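Local coordinates for 1-deoxy-D-xylulose 5-phosphate reductoisomerase (Zymomonas mobilis, PDB 1R0K), which catalyses the NADPH-dependent rearrangement and reduction of 1-deoxy-D-xylulose 5-phosphate to 2-C-methyl-D-erythritol 4-phosphate, a step of isoprenoid biosynthesis, at residues S19-I24 and A46-R51; N53-V58 and A90-D95; N326-I331 and I377-L382; E330-A335 and A347-K352. All coordinates share one frame; numbering follows the deposited sequence.

Interaction 1 (S19-I24 and A46-R51); sequences STLDLI and ADAAKR
Leu21 reaches out from helix 15-25 and lays one methyl group against Ala48 of helix 42-51, with Leu21 CD1 3.7 Å from Ala48 CB. The two methyls meet end to end at a slant, and the CA atoms of these two residues stand 8.0 Å apart. Because CD1 lies anti to CA (chi2 169°), this branch sits at the far end of the leucine and spans most of the gap. Arg51, one helical turn beyond Ala48, borders the same spot: its NH1 lies 4.4 Å from Leu21 CD1, which meets the guanidinium obliquely. The arginine chain doubles back at chi3 (-56°), and Ala48 CA lies 3.2 Å above the plane of the guanidinium, offset toward its rim. The charge of Arg51 is directed to Glu25, just past segment 19-24, through a salt bridge from NE. Both helices follow successive parallel strands of the Rossmann-like NADPH domain and pack side by side on one face of the sheet. The side chain of Ala48 lies about 6 Å from that of Thr13, a predicted NADPH-binding residue. Across the segments themselves the contact is small and apolar; methyl against methyl gives little directional preference, and the directed bond beside it is the salt bridge from Arg51 to Glu25.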
loop_
_atom_site.group_PDB
_atom_site.type_symbol
_atom_site.label_atom_id
_atom_site.label_comp_id
_atom_site.label_asym_id
_atom_site.label_seq_id
_atom_site.Cartn_x
_atom_site.Cartn_y
_atom_site.Cartn_z
ATOM N N SER B 19 12.866 20.379 -6.236
ATOM C CA SER B 19 12.578 19.389 -5.204
ATOM C C SER B 19 13.665 18.323 -5.191
ATOM O O SER B 19 14.050 17.825 -4.130
ATOM C CB SER B 19 11.218 18.735 -5.458
ATOM O OG SER B 19 10.162 19.674 -5.326
ATOM N N THR B 20 14.164 17.982 -6.374
ATOM C CA THR B 20 15.211 16.975 -6.487
ATOM C C THR B 20 16.502 17.486 -5.850
ATOM O O THR B 20 17.152 16.765 -5.101
ATOM C CB THR B 20 15.477 16.607 -7.964
ATOM O OG1 THR B 20 14.268 16.113 -8.554
ATOM C CG2 THR B 20 16.559 15.524 -8.064
ATOM N N LEU B 21 16.871 18.732 -6.143
ATOM C CA LEU B 21 18.092 19.302 -5.569
ATOM C C LEU B 21 17.991 19.427 -4.052
ATOM O O LEU B 21 18.975 19.228 -3.337
ATOM C CB LEU B 21 18.387 20.663 -6.199
ATOM C CG LEU B 21 19.148 20.563 -7.528
ATOM C CD1 LEU B 21 19.174 21.901 -8.226
ATOM C CD2 LEU B 21 20.556 20.070 -7.256
ATOM N N ASP B 22 16.799 19.754 -3.566
ATOM C CA ASP B 22 16.569 19.879 -2.132
ATOM C C ASP B 22 17.053 18.599 -1.448
ATOM O O ASP B 22 17.825 18.648 -0.491
ATOM C CB ASP B 22 15.074 20.083 -1.849
ATOM C CG ASP B 22 14.773 20.245 -0.362
ATOM O OD1 ASP B 22 14.825 21.387 0.144
ATOM O OD2 ASP B 22 14.490 19.225 0.303
ATOM N N LEU B 23 16.617 17.450 -1.955
ATOM C CA LEU B 23 17.006 16.176 -1.362
ATOM C C LEU B 23 18.481 15.855 -1.563
ATOM O O LEU B 23 19.129 15.309 -0.671
ATOM C CB LEU B 23 16.144 15.036 -1.927
ATOM C CG LEU B 23 14.637 15.167 -1.677
ATOM C CD1 LEU B 23 13.932 13.872 -2.086
ATOM C CD2 LEU B 23 14.385 15.453 -0.204
ATOM N N ILE B 24 19.014 16.192 -2.735
ATOM C CA ILE B 24 20.424 15.933 -3.018
ATOM C C ILE B 24 21.330 16.752 -2.094
ATOM O O ILE B 24 22.289 16.233 -1.526
ATOM C CB ILE B 24 20.775 16.279 -4.489
ATOM C CG1 ILE B 24 20.073 15.301 -5.434
ATOM C CG2 ILE B 24 22.292 16.225 -4.693
ATOM C CD1 ILE B 24 20.228 15.638 -6.903
ATOM N N ALA B 46 23.199 28.149 -12.588
ATOM C CA ALA B 46 24.549 28.444 -12.122
ATOM C C ALA B 46 24.715 28.324 -10.613
ATOM O O ALA B 46 25.671 27.712 -10.139
ATOM C CB ALA B 46 24.964 29.838 -12.583
ATOM N N ASP B 47 23.796 28.916 -9.858
ATOM C CA ASP B 47 23.878 28.846 -8.406
ATOM C C ASP B 47 23.852 27.402 -7.927
ATOM O O ASP B 47 24.676 27.000 -7.108
ATOM C CB ASP B 47 22.734 29.626 -7.765
ATOM C CG ASP B 47 22.933 31.122 -7.865
ATOM O OD1 ASP B 47 24.077 31.581 -7.635
ATOM O OD2 ASP B 47 21.949 31.835 -8.165
ATOM N N ALA B 48 22.909 26.622 -8.446
ATOM C CA ALA B 48 22.789 25.214 -8.075
ATOM C C ALA B 48 24.063 24.454 -8.426
ATOM O O ALA B 48 24.564 23.652 -7.634
ATOM C CB ALA B 48 21.600 24.586 -8.787
ATOM N N ALA B 49 24.586 24.709 -9.621
ATOM C CA ALA B 49 25.798 24.045 -10.081
ATOM C C ALA B 49 26.973 24.343 -9.154
ATOM O O ALA B 49 27.719 23.440 -8.767
ATOM C CB ALA B 49 26.125 24.492 -11.502
ATOM N N LYS B 50 27.135 25.613 -8.800
ATOM C CA LYS B 50 28.227 26.015 -7.925
ATOM C C LYS B 50 28.066 25.454 -6.515
ATOM O O LYS B 50 29.042 25.037 -5.895
ATOM C CB LYS B 50 28.337 27.544 -7.888
ATOM C CG LYS B 50 28.819 28.133 -9.207
ATOM C CD LYS B 50 29.079 29.626 -9.119
ATOM C CE LYS B 50 27.799 30.415 -8.976
ATOM N NZ LYS B 50 28.097 31.872 -8.973
ATOM N N ARG B 51 26.836 25.438 -6.013
ATOM C CA ARG B 51 26.571 24.914 -4.678
ATOM C C ARG B 51 26.954 23.444 -4.583
ATOM O O ARG B 51 27.664 23.034 -3.663
ATOM C CB ARG B 51 25.092 25.029 -4.324
ATOM C CG ARG B 51 24.560 26.426 -4.188
ATOM C CD ARG B 51 23.276 26.392 -3.383
ATOM N NE ARG B 51 22.279 25.492 -3.955
ATOM C CZ ARG B 51 21.444 25.829 -4.932
ATOM N NH1 ARG B 51 20.566 24.947 -5.394
ATOM N NH2 ARG B 51 21.478 27.056 -5.441
#

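Interaction 2 (N53-V58 and A90-D95); sequences NAKRAV and AMMGAD
Met92 meets Arg56 by placing its sulfur over one face of the guanidinium: SD is 3.6 Å from Arg56 CZ and 3.5 Å above the plane, shifted toward the rim. The thioether and the arginine chain cross at a slant. Arg56 bends at chi3 (-54°), which turns the flat group so that its face, not its edge, receives the sulfur. The terminal methyl of Met92 makes a second group of contacts. It touches the aliphatic part of Lys55, with Met92 CE 3.6 Å from Lys55 CD, and also lies 3.6 Å from Arg56 NH2. The extended Lys55 chain carries CG, CD and CE alongside this methyl. As for charge, Arg56 NH2 is paired with Glu78 at the start of the neighbouring strand 78-81, a salt bridge that probably helps hold the guanidinium in this orientation. Further cover for the methionine comes from Ile34 and Ala35 on strand 31-38. The contact lies on the surface, where the loop leading into strand 96-99 passes near the beginning of strand 56-59, an arrangement that belongs to the N-terminal ends of the parallel strands in a Rossmann-like sheet.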
loop_
_atom_site.group_PDB
_atom_site.type_symbol
_atom_site.label_atom_id
_atom_site.label_comp_id
_atom_site.label_asym_id
_atom_site.label_seq_id
_atom_site.Cartn_x
_atom_site.Cartn_y
_atom_site.Cartn_z
ATOM N N ASN B 53 28.848 21.840 -6.557
ATOM C CA ASN B 53 30.152 21.585 -7.157
ATOM C C ASN B 53 29.971 20.649 -8.351
ATOM O O ASN B 53 30.735 19.700 -8.535
ATOM C CB ASN B 53 31.080 20.939 -6.124
ATOM C CG ASN B 53 32.517 20.854 -6.598
ATOM O OD1 ASN B 53 33.331 20.134 -6.017
ATOM N ND2 ASN B 53 32.842 21.595 -7.651
ATOM N N ALA B 54 28.945 20.921 -9.149
ATOM C CA ALA B 54 28.648 20.109 -10.324
ATOM C C ALA B 54 29.803 20.172 -11.310
ATOM O O ALA B 54 30.523 21.169 -11.374
ATOM C CB ALA B 54 27.364 20.597 -10.987
ATOM N N LYS B 55 29.978 19.105 -12.082
ATOM C CA LYS B 55 31.052 19.059 -13.061
ATOM C C LYS B 55 30.693 19.870 -14.297
ATOM O O LYS B 55 31.559 20.452 -14.944
ATOM C CB LYS B 55 31.352 17.612 -13.459
ATOM C CG LYS B 55 32.477 17.487 -14.471
ATOM C CD LYS B 55 32.760 16.039 -14.826
ATOM C CE LYS B 55 33.840 15.943 -15.895
ATOM N NZ LYS B 55 34.110 14.532 -16.288
ATOM N N ARG B 56 29.409 19.922 -14.619
ATOM C CA ARG B 56 28.977 20.664 -15.794
ATOM C C ARG B 56 27.557 21.182 -15.657
ATOM O O ARG B 56 26.715 20.544 -15.029
ATOM C CB ARG B 56 29.075 19.767 -17.030
ATOM C CG ARG B 56 28.678 20.448 -18.332
ATOM C CD ARG B 56 28.790 19.480 -19.497
ATOM N NE ARG B 56 30.117 18.878 -19.569
ATOM C CZ ARG B 56 30.468 17.943 -20.443
ATOM N NH1 ARG B 56 29.588 17.498 -21.333
ATOM N NH2 ARG B 56 31.698 17.443 -20.421
ATOM N N ALA B 57 27.305 22.345 -16.246
ATOM C CA ALA B 57 25.986 22.963 -16.238
ATOM C C ALA B 57 25.634 23.268 -17.687
ATOM O O ALA B 57 26.430 23.855 -18.419
ATOM C CB ALA B 57 26.005 24.247 -15.422
ATOM N N VAL B 58 24.440 22.871 -18.106
ATOM C CA VAL B 58 24.036 23.106 -19.480
ATOM C C VAL B 58 22.766 23.922 -19.580
ATOM O O VAL B 58 21.753 23.599 -18.960
ATOM C CB VAL B 58 23.815 21.777 -20.229
ATOM C CG1 VAL B 58 23.569 22.045 -21.707
ATOM C CG2 VAL B 58 25.017 20.870 -20.051
ATOM N N ALA B 90 23.617 14.108 -20.491
ATOM C CA ALA B 90 22.892 12.898 -20.120
ATOM C C ALA B 90 23.734 11.641 -20.309
ATOM O O ALA B 90 23.409 10.578 -19.777
ATOM C CB ALA B 90 21.604 12.791 -20.943
ATOM N N MET B 91 24.816 11.767 -21.067
ATOM C CA MET B 91 25.694 10.638 -21.337
ATOM C C MET B 91 26.979 10.692 -20.519
ATOM O O MET B 91 27.879 9.885 -20.730
ATOM C CB MET B 91 26.041 10.602 -22.830
ATOM C CG MET B 91 24.853 10.326 -23.736
ATOM S SD MET B 91 25.280 10.460 -25.486
ATOM C CE MET B 91 26.136 8.914 -25.746
ATOM N N MET B 92 27.067 11.633 -19.581
ATOM C CA MET B 92 28.270 11.756 -18.768
ATOM C C MET B 92 28.491 10.598 -17.792
ATOM O O MET B 92 29.542 10.508 -17.159
ATOM C CB MET B 92 28.280 13.102 -18.038
ATOM C CG MET B 92 28.508 14.281 -18.981
ATOM S SD MET B 92 28.628 15.870 -18.146
ATOM C CE MET B 92 30.325 15.779 -17.499
ATOM N N GLY B 93 27.503 9.715 -17.664
ATOM C CA GLY B 93 27.666 8.553 -16.804
ATOM C C GLY B 93 27.069 8.502 -15.407
ATOM O O GLY B 93 27.390 7.590 -14.643
ATOM N N ALA B 94 26.203 9.446 -15.062
ATOM C CA ALA B 94 25.594 9.453 -13.732
ATOM C C ALA B 94 24.878 8.140 -13.439
ATOM O O ALA B 94 24.168 7.610 -14.294
ATOM C CB ALA B 94 24.617 10.602 -13.622
ATOM N N ASP B 95 25.056 7.612 -12.231
ATOM C CA ASP B 95 24.390 6.365 -11.878
ATOM C C ASP B 95 22.896 6.625 -11.728
ATOM O O ASP B 95 22.073 5.745 -11.973
ATOM C CB ASP B 95 24.940 5.797 -10.568
ATOM C CG ASP B 95 24.373 4.420 -10.250
ATOM O OD1 ASP B 95 24.669 3.463 -11.006
ATOM O OD2 ASP B 95 23.626 4.290 -9.253
#

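Interaction 3 (N326-I331 and I377-L382); sequences NAANEI and IQAAAL
Ala379 presses its methyl group into helix 321-337 at Ala328, where the two helices come closest: Ala379 CB is 3.8 Å from Ala328 CA and 3.9 Å from Ala328 CB. With an alanine on each side the backbones themselves draw near, their CA atoms 5.3 Å apart, and the axes of the two short segments approach to 8.5 Å. Ala379 points straight at its partner helix, whereas the CB of Ala328 leans to one side, so the incoming methyl settles against the main chain as much as against a side chain. The same methyl also abuts the branch point of the next residue on that face, Ile331 CB, at 4.0 Å. These are helices of the C-terminal all-helical domain of the reductoisomerase, a four-helix bundle in this family, and they cross at -45° with their N-to-C directions running broadly the same way. Thr353 of helix 345-356 is a further neighbour of Ala379, which is thereby enclosed from a third helix. Ile331 marks the change to the looser side. Its CG2, anti to the backbone N as CG1 takes the position beside that nitrogen (chi1 -66°), lies over the backbone of the opposite helix, 3.8 Å from Ala380 N. The side chains there are less close, Ile331 CG2 being 4.1 Å from Ala380 CB. Both residues are partly exposed, and Ile377, exposed on the outer side of its helix, points away from the contact; Arg376 flanks Ile331 along this margin.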
loop_
_atom_site.group_PDB
_atom_site.type_symbol
_atom_site.label_atom_id
_atom_site.label_comp_id
_atom_site.label_asym_id
_atom_site.label_seq_id
_atom_site.Cartn_x
_atom_site.Cartn_y
_atom_site.Cartn_z
ATOM N N ASN B 326 -1.523 13.453 -28.293
ATOM C CA ASN B 326 -0.799 14.435 -27.491
ATOM C C ASN B 326 -0.514 15.710 -28.275
ATOM O O ASN B 326 -0.758 16.813 -27.784
ATOM C CB ASN B 326 0.522 13.854 -26.990
ATOM C CG ASN B 326 1.307 14.848 -26.163
ATOM O OD1 ASN B 326 0.893 15.219 -25.064
ATOM N ND2 ASN B 326 2.446 15.293 -26.692
ATOM N N ALA B 327 0.003 15.562 -29.490
ATOM C CA ALA B 327 0.311 16.721 -30.321
ATOM C C ALA B 327 -0.948 17.520 -30.641
ATOM O O ALA B 327 -0.948 18.744 -30.551
ATOM C CB ALA B 327 0.992 16.281 -31.611
ATOM N N ALA B 328 -2.020 16.836 -31.019
ATOM C CA ALA B 328 -3.263 17.536 -31.341
ATOM C C ALA B 328 -3.782 18.302 -30.129
ATOM O O ALA B 328 -4.304 19.409 -30.258
ATOM C CB ALA B 328 -4.313 16.553 -31.829
ATOM N N ASN B 329 -3.643 17.710 -28.947
ATOM C CA ASN B 329 -4.107 18.368 -27.731
ATOM C C ASN B 329 -3.329 19.663 -27.482
ATOM O O ASN B 329 -3.897 20.662 -27.038
ATOM C CB ASN B 329 -3.966 17.427 -26.530
ATOM C CG ASN B 329 -4.577 18.003 -25.272
ATOM O OD1 ASN B 329 -5.781 18.282 -25.225
ATOM N ND2 ASN B 329 -3.753 18.191 -24.244
ATOM N N GLU B 330 -2.031 19.650 -27.768
ATOM C CA GLU B 330 -1.206 20.844 -27.582
ATOM C C GLU B 330 -1.776 22.004 -28.394
ATOM O O GLU B 330 -1.916 23.118 -27.894
ATOM C CB GLU B 330 0.237 20.577 -28.027
ATOM C CG GLU B 330 1.018 19.652 -27.109
ATOM C CD GLU B 330 1.582 20.362 -25.887
ATOM O OE1 GLU B 330 1.195 21.522 -25.618
ATOM O OE2 GLU B 330 2.416 19.750 -25.186
ATOM N N ILE B 331 -2.099 21.727 -29.654
ATOM C CA ILE B 331 -2.654 22.722 -30.561
ATOM C C ILE B 331 -4.039 23.164 -30.116
ATOM O O ILE B 331 -4.324 24.357 -30.052
ATOM C CB ILE B 331 -2.756 22.154 -32.005
ATOM C CG1 ILE B 331 -1.357 21.890 -32.555
ATOM C CG2 ILE B 331 -3.503 23.125 -32.910
ATOM C CD1 ILE B 331 -0.543 23.152 -32.757
ATOM N N ILE B 377 0.229 20.204 -37.319
ATOM C CA ILE B 377 -0.213 20.902 -38.516
ATOM C C ILE B 377 -1.627 20.475 -38.913
ATOM O O ILE B 377 -2.457 21.309 -39.264
ATOM C CB ILE B 377 0.766 20.646 -39.677
ATOM C CG1 ILE B 377 2.096 21.342 -39.375
ATOM C CG2 ILE B 377 0.176 21.144 -40.990
ATOM C CD1 ILE B 377 3.179 21.064 -40.387
ATOM N N GLN B 378 -1.899 19.176 -38.847
ATOM C CA GLN B 378 -3.218 18.641 -39.191
ATOM C C GLN B 378 -4.292 19.129 -38.214
ATOM O O GLN B 378 -5.408 19.466 -38.616
ATOM C CB GLN B 378 -3.173 17.117 -39.175
ATOM C CG GLN B 378 -2.207 16.524 -40.175
ATOM C CD GLN B 378 -2.853 16.281 -41.512
ATOM O OE1 GLN B 378 -3.447 17.189 -42.106
ATOM N NE2 GLN B 378 -2.751 15.048 -42.000
ATOM N N ALA B 379 -3.951 19.153 -36.929
ATOM C CA ALA B 379 -4.883 19.606 -35.908
ATOM C C ALA B 379 -5.231 21.070 -36.151
ATOM O O ALA B 379 -6.404 21.456 -36.103
ATOM C CB ALA B 379 -4.265 19.432 -34.516
ATOM N N ALA B 380 -4.209 21.881 -36.416
ATOM C CA ALA B 380 -4.405 23.305 -36.667
ATOM C C ALA B 380 -5.328 23.516 -37.861
ATOM O O ALA B 380 -6.205 24.384 -37.832
ATOM C CB ALA B 380 -3.063 23.989 -36.919
ATOM N N ALA B 381 -5.126 22.721 -38.910
ATOM C CA ALA B 381 -5.943 22.823 -40.114
ATOM C C ALA B 381 -7.391 22.510 -39.768
ATOM O O ALA B 381 -8.302 23.195 -40.226
ATOM C CB ALA B 381 -5.439 21.855 -41.176
ATOM N N LEU B 382 -7.594 21.475 -38.957
ATOM C CA LEU B 382 -8.931 21.065 -38.537
ATOM C C LEU B 382 -9.553 22.091 -37.592
ATOM O O LEU B 382 -10.747 22.384 -37.672
ATOM C CB LEU B 382 -8.868 19.702 -37.842
ATOM C CG LEU B 382 -8.487 18.516 -38.733
ATOM C CD1 LEU B 382 -8.091 17.320 -37.882
ATOM C CD2 LEU B 382 -9.661 18.170 -39.640
#

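Interaction 4 (E330-A335 and A347-K352); sequences EIAVAA and AKIVEK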
loop_
_atom_site.group_PDB
_atom_site.type_symbol
_atom_site.label_atom_id
_atom_site.label_comp_id
_atom_site.label_asym_id
_atom_site.label_seq_id
_atom_site.Cartn_x
_atom_site.Cartn_y
_atom_site.Cartn_z
ATOM N N GLU B 330 -2.031 19.650 -27.768
ATOM C CA GLU B 330 -1.206 20.844 -27.582
ATOM C C GLU B 330 -1.776 22.004 -28.394
ATOM O O GLU B 330 -1.916 23.118 -27.894
ATOM C CB GLU B 330 0.237 20.577 -28.027
ATOM C CG GLU B 330 1.018 19.652 -27.109
ATOM C CD GLU B 330 1.582 20.362 -25.887
ATOM O OE1 GLU B 330 1.195 21.522 -25.618
ATOM O OE2 GLU B 330 2.416 19.750 -25.186
ATOM N N ILE B 331 -2.099 21.727 -29.654
ATOM C CA ILE B 331 -2.654 22.722 -30.561
ATOM C C ILE B 331 -4.039 23.164 -30.116
ATOM O O ILE B 331 -4.324 24.357 -30.052
ATOM C CB ILE B 331 -2.756 22.154 -32.005
ATOM C CG1 ILE B 331 -1.357 21.890 -32.555
ATOM C CG2 ILE B 331 -3.503 23.125 -32.910
ATOM C CD1 ILE B 331 -0.543 23.152 -32.757
ATOM N N ALA B 332 -4.896 22.195 -29.811
ATOM C CA ALA B 332 -6.258 22.487 -29.393
ATOM C C ALA B 332 -6.305 23.338 -28.127
ATOM O O ALA B 332 -7.059 24.306 -28.057
ATOM C CB ALA B 332 -7.028 21.187 -29.186
ATOM N N VAL B 333 -5.507 22.972 -27.126
ATOM C CA VAL B 333 -5.472 23.731 -25.878
ATOM C C VAL B 333 -5.032 25.174 -26.146
ATOM O O VAL B 333 -5.655 26.122 -25.671
ATOM C CB VAL B 333 -4.513 23.066 -24.854
ATOM C CG1 VAL B 333 -4.288 23.980 -23.663
ATOM C CG2 VAL B 333 -5.100 21.739 -24.387
ATOM N N ALA B 334 -3.963 25.336 -26.922
ATOM C CA ALA B 334 -3.461 26.666 -27.252
ATOM C C ALA B 334 -4.535 27.479 -27.974
ATOM O O ALA B 334 -4.679 28.680 -27.738
ATOM C CB ALA B 334 -2.206 26.553 -28.122
ATOM N N ALA B 335 -5.289 26.823 -28.853
ATOM C CA ALA B 335 -6.356 27.490 -29.597
ATOM C C ALA B 335 -7.430 27.970 -28.629
ATOM O O ALA B 335 -7.936 29.084 -28.752
ATOM C CB ALA B 335 -6.962 26.535 -30.617
ATOM N N ALA B 347 -11.336 18.531 -27.072
ATOM C CA ALA B 347 -11.417 17.089 -27.276
ATOM C C ALA B 347 -11.946 16.760 -28.668
ATOM O O ALA B 347 -11.615 15.717 -29.230
ATOM C CB ALA B 347 -12.309 16.446 -26.209
ATOM N N LYS B 348 -12.781 17.632 -29.224
ATOM C CA LYS B 348 -13.313 17.377 -30.561
ATOM C C LYS B 348 -12.210 17.478 -31.604
ATOM O O LYS B 348 -12.115 16.638 -32.494
ATOM C CB LYS B 348 -14.451 18.350 -30.889
ATOM C CG LYS B 348 -15.710 18.074 -30.080
ATOM C CD LYS B 348 -16.867 18.980 -30.474
ATOM C CE LYS B 348 -18.092 18.680 -29.615
ATOM N NZ LYS B 348 -19.276 19.502 -30.002
ATOM N N ILE B 349 -11.371 18.501 -31.494
ATOM C CA ILE B 349 -10.272 18.668 -32.435
ATOM C C ILE B 349 -9.330 17.479 -32.304
ATOM O O ILE B 349 -8.841 16.950 -33.306
ATOM C CB ILE B 349 -9.476 19.970 -32.161
ATOM C CG1 ILE B 349 -10.355 21.198 -32.432
ATOM C CG2 ILE B 349 -8.223 20.009 -33.025
ATOM C CD1 ILE B 349 -10.857 21.309 -33.846
ATOM N N VAL B 350 -9.074 17.053 -31.070
ATOM C CA VAL B 350 -8.182 15.920 -30.858
ATOM C C VAL B 350 -8.764 14.685 -31.537
ATOM O O VAL B 350 -8.060 13.973 -32.253
ATOM C CB VAL B 350 -7.962 15.641 -29.350
ATOM C CG1 VAL B 350 -7.178 14.350 -29.162
ATOM C CG2 VAL B 350 -7.195 16.804 -28.722
ATOM N N GLU B 351 -10.055 14.448 -31.328
ATOM C CA GLU B 351 -10.728 13.298 -31.926
ATOM C C GLU B 351 -10.636 13.330 -33.452
ATOM O O GLU B 351 -10.289 12.327 -34.083
ATOM C CB GLU B 351 -12.200 13.273 -31.513
ATOM C CG GLU B 351 -12.876 11.932 -31.746
ATOM C CD GLU B 351 -14.380 11.990 -31.559
ATOM O OE1 GLU B 351 -14.845 12.735 -30.671
ATOM O OE2 GLU B 351 -15.100 11.279 -32.293
ATOM N N LYS B 352 -10.964 14.478 -34.042
ATOM C CA LYS B 352 -10.918 14.636 -35.494
ATOM C C LYS B 352 -9.525 14.353 -36.039
ATOM O O LYS B 352 -9.371 13.666 -37.049
ATOM C CB LYS B 352 -11.345 16.049 -35.899
ATOM C CG LYS B 352 -12.837 16.315 -35.765
ATOM C CD LYS B 352 -13.181 17.736 -36.188
ATOM C CE LYS B 352 -14.671 18.016 -36.085
ATOM N NZ LYS B 352 -15.475 17.129 -36.978
#
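Ala332 and Ile349 bring the two helical segments closest, their CA atoms 6.3 Å apart. Both segments are interior pieces of longer helices, 321-337 and 345-356, and keep regular i to i+4 bonding, for example from Ala335 N to Ile331 O and from Glu351 N to Ala347 O, each 2.9 Å long. The approach is short because one partner is an alanine whose methyl is aimed directly at the other helix. Ala332 CB meets the branched base of the isoleucine, 4.0 Å from Ile349 CB and 4.2 Å from Ile349 CG2. That CG2 stands anti to the backbone nitrogen, while the CG1 arm (chi1 -66°) leads CD1 away from the alanine. Next to this, the same methyl also meets Val350, whose CG2 is 4.4 Å from Ala332 CB, a looser touch. Two adjacent beta-branched residues therefore border a single methyl group, and all three are buried. The contact is purely van der Waals between these side chains. The helices succeed each other along the chain, joined by a short connection, within the C-terminal helical domain. Val350 also packs back on Met325 and Asn329 of helix 321-337, widening the joint beyond Ala332. Ala335 and Ile349 reach Met383 and Leu386 at the end of the chain, on and just past helix 365-385, while Val333 faces helix 206-214, so helix 321-337 is flanked by several helices at once.

Overall arrangement
The four contacts form two clusters on different domains. Interactions 1 and 2 come first along the chain, in series, with centres 13 Å apart in the N-terminal Rossmann-like domain; helix 42-51 is followed, after a short turn, by strand 56-59, where Ala49 packs on Ala57. Interactions 3 and 4 lie in the C-terminal helical domain with centres only 6 Å apart. They share helix 321-337, whose neighbouring turns receive helices 365-385 and 345-356, and those two also touch each other through Leu382 and Lys352. Between interaction 1 and either C-terminal contact the centres are 37 Å apart. Each pair thus lies within a single domain, one built round the parallel sheet, the other helical.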